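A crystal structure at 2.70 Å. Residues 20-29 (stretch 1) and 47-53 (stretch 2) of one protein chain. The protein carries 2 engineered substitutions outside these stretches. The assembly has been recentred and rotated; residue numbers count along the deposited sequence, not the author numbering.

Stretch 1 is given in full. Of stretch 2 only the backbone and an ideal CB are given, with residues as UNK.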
# COMPACT_ATOMS: atom_id res chain seq x y z
N GLY C 20 7.56 15.81 25.39
CA GLY C 20 8.29 16.29 24.22
C GLY C 20 8.69 17.75 24.25
O GLY C 20 9.78 18.08 23.80
N LYS C 21 7.81 18.63 24.76
CA LYS C 21 8.18 20.02 24.99
C LYS C 21 9.25 20.16 26.06
O LYS C 21 10.25 20.86 25.85
CB LYS C 21 6.99 20.88 25.42
CG LYS C 21 6.09 21.38 24.30
CD LYS C 21 5.42 22.72 24.65
CE LYS C 21 4.50 22.67 25.87
NZ LYS C 21 4.65 23.91 26.70
N SER C 22 9.07 19.52 27.22
CA SER C 22 10.07 19.64 28.28
C SER C 22 11.46 19.21 27.77
O SER C 22 12.43 19.95 27.96
CB SER C 22 9.68 18.88 29.56
OG SER C 22 10.18 19.54 30.71
N ILE C 23 11.55 18.06 27.10
CA ILE C 23 12.81 17.64 26.42
C ILE C 23 13.37 18.73 25.48
O ILE C 23 14.57 18.97 25.47
CB ILE C 23 12.65 16.33 25.61
CG1 ILE C 23 12.37 15.13 26.53
CG2 ILE C 23 13.91 16.05 24.77
CD1 ILE C 23 11.83 13.91 25.81
N LEU C 24 12.48 19.34 24.68
CA LEU C 24 12.84 20.41 23.72
C LEU C 24 13.61 21.53 24.37
O LEU C 24 14.70 21.87 23.91
CB LEU C 24 11.58 21.00 23.06
CG LEU C 24 11.71 22.23 22.17
CD1 LEU C 24 12.87 22.03 21.19
CD2 LEU C 24 10.41 22.48 21.42
N SER C 25 13.03 22.11 25.41
CA SER C 25 13.66 23.22 26.11
C SER C 25 14.94 22.78 26.86
O SER C 25 15.89 23.55 26.96
CB SER C 25 12.68 23.91 27.04
OG SER C 25 12.00 22.97 27.85
N ASN C 26 15.00 21.54 27.33
CA ASN C 26 16.20 21.09 28.04
C ASN C 26 17.32 20.89 27.05
O ASN C 26 18.42 21.35 27.30
CB ASN C 26 15.95 19.83 28.90
CG ASN C 26 15.24 20.15 30.24
OD1 ASN C 26 15.76 19.85 31.31
ND2 ASN C 26 14.04 20.75 30.18
N VAL C 27 17.01 20.25 25.93
CA VAL C 27 17.97 20.07 24.83
C VAL C 27 18.40 21.41 24.26
O VAL C 27 19.53 21.55 23.83
CB VAL C 27 17.43 19.11 23.71
CG1 VAL C 27 18.13 19.30 22.36
CG2 VAL C 27 17.57 17.66 24.14
N LEU C 28 17.51 22.39 24.26
CA LEU C 28 17.82 23.72 23.72
C LEU C 28 18.90 24.49 24.49
O LEU C 28 19.62 25.29 23.89
CB LEU C 28 16.54 24.60 23.57
CG LEU C 28 15.71 24.44 22.28
CD1 LEU C 28 14.41 25.23 22.34
CD2 LEU C 28 16.48 24.84 21.03
N GLN C 29 19.03 24.25 25.80
CA GLN C 29 20.07 24.93 26.59
C GLN C 29 21.49 24.38 26.40
O GLN C 29 22.45 25.08 26.71
CB GLN C 29 19.69 24.98 28.07
CG GLN C 29 18.76 26.14 28.40
CD GLN C 29 17.97 25.94 29.68
OE1 GLN C 29 18.33 25.10 30.52
NE2 GLN C 29 16.88 26.69 29.83
N UNK C 47 0.62 26.89 18.59
CA UNK C 47 0.79 27.38 19.96
C UNK C 47 2.26 27.41 20.39
O UNK C 47 2.73 28.45 20.84
CB UNK C 47 -0.01 26.51 20.93
N UNK C 48 2.96 26.29 20.20
CA UNK C 48 4.39 26.14 20.50
C UNK C 48 5.21 27.17 19.77
O UNK C 48 5.96 27.91 20.38
CB UNK C 48 4.88 24.74 20.13
N UNK C 49 5.05 27.21 18.45
CA UNK C 49 5.63 28.28 17.63
C UNK C 49 5.53 29.67 18.33
O UNK C 49 6.52 30.37 18.54
CB UNK C 49 4.92 28.32 16.27
N UNK C 50 4.32 30.03 18.74
CA UNK C 50 4.08 31.33 19.34
C UNK C 50 4.69 31.48 20.74
O UNK C 50 5.13 32.56 21.15
CB UNK C 50 2.57 31.58 19.41
N UNK C 51 4.74 30.38 21.47
CA UNK C 51 5.34 30.36 22.78
C UNK C 51 6.87 30.46 22.70
O UNK C 51 7.49 30.90 23.64
CB UNK C 51 4.93 29.09 23.52
N UNK C 52 7.45 30.07 21.57
CA UNK C 52 8.89 30.24 21.33
C UNK C 52 9.10 31.41 20.38
O UNK C 52 9.67 31.26 19.30
CB UNK C 52 9.51 28.96 20.76
N UNK C 53 8.64 32.60 20.79
CA UNK C 53 8.70 33.81 19.94
C UNK C 53 10.12 34.18 19.48
O UNK C 53 10.35 34.38 18.28
CB UNK C 53 8.10 35.00 20.70

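The two backbones run in roughly the same direction, their helix axes inclined at 30° and 13.0 Å apart at closest approach. That gap is wide, so contact must be made by side chains that reach. The closest CA pair, 8.5 Å, joins Lys21 CA to the CA of position 48.

Position 47 is helical (phi/psi -60/-51), and its ideal CB has nothing of stretch 1 within 5.5 Å. Stretch 1 sets no demand here, polar or apolar; the residue is Leu47, which makes no contact across.

At position 48 CA-to-CB points toward stretch 1, and the ideal CB lies 5.0 Å from Lys21 CD. The visible partners are the aliphatic part of Lys21 and the methyls of Leu24, so a medium-sized apolar chain such as Leu, Ile or Met would suit. The deposited residue is Leu48, with chi1 t and chi2 p. Its CD1 comes 3.5 Å from Lys21 CD; both methyls pack on Leu24 CD2, CD1 at 4.2 Å and CD2 at 4.1 Å.

Positions 49 and 50 remain helical but are out of reach of stretch 1, which leaves their side chains unconstrained from this side. They are Gln49 and Glu50; Glu50 OE2 is hydrogen-bonded elsewhere in the structure.

Position 51 points toward stretch 1, yet its ideal CB has no neighbour there within 5.5 Å. A short chain would fall short. The amine of Lys21 offers a positive charge on this side, favouring an acidic or otherwise accepting chain, with Glu best and Gln possible; Asp would be too short. Glu51 is found, extended through chi1 and chi2 (both t). Its OE2 forms a salt bridge with Lys21 NZ at 3.3 Å, including a weak hydrogen bond donated by the lysine.

Position 52 is the first to leave helical phi/psi, at -103/59, although its N still bonds to the O of position 48 at 2.9 Å. CA-to-CB points toward stretch 1, where Leu24 and Leu28 present methyls well beyond the ideal CB. A long apolar chain is needed: Phe, Met or Leu could serve, and an aromatic ring would span both leucines. Phe52, with chi1 m, places CE2 3.6 Å from Leu28 CD1 and CZ 4.3 Å from Leu24 CD2. Both methyls approach the ring obliquely. Among the stretch 2 residues it has the largest area covered by stretch 1, 66 Å².

Position 53 returns to helical angles (-57/-51) but is out of reach, so many residues would fit. It is Arg53, poorly ordered and without contact to stretch 1.

Stretch 2 47-53: LLQEEFR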
# COMPACT_ATOMS: atom_id res chain seq x y z
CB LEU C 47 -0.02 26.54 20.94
CG LEU C 47 -1.54 26.72 20.87
CD1 LEU C 47 -2.20 25.73 21.83
CD2 LEU C 47 -1.98 28.15 21.17
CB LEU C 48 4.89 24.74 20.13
CG LEU C 48 6.36 24.32 20.42
CD1 LEU C 48 6.73 24.48 21.88
CD2 LEU C 48 6.57 22.86 20.00
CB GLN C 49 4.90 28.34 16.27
CG GLN C 49 5.76 28.68 15.06
CD GLN C 49 5.37 27.88 13.82
OE1 GLN C 49 4.94 28.43 12.82
NE2 GLN C 49 5.52 26.56 13.89
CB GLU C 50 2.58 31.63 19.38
CG GLU C 50 2.28 33.11 19.33
CD GLU C 50 2.63 33.75 18.00
OE1 GLU C 50 2.68 33.08 16.95
OE2 GLU C 50 2.82 34.97 18.03
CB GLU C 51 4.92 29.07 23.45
CG GLU C 51 5.19 28.94 24.92
CD GLU C 51 4.82 27.55 25.38
OE1 GLU C 51 3.86 26.97 24.80
OE2 GLU C 51 5.51 27.04 26.30
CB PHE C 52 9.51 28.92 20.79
CG PHE C 52 9.73 27.88 21.86
CD1 PHE C 52 8.65 27.30 22.51
CD2 PHE C 52 11.01 27.52 22.25
CE1 PHE C 52 8.85 26.37 23.52
CE2 PHE C 52 11.21 26.59 23.26
CZ PHE C 52 10.12 26.01 23.89
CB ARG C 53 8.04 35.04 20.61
CG ARG C 53 8.32 35.33 22.10
CD ARG C 53 7.11 35.05 23.01
NE ARG C 53 5.89 35.69 22.50
CZ ARG C 53 4.62 35.32 22.76
NH1 ARG C 53 4.34 34.29 23.56
NH2 ARG C 53 3.61 36.00 22.19
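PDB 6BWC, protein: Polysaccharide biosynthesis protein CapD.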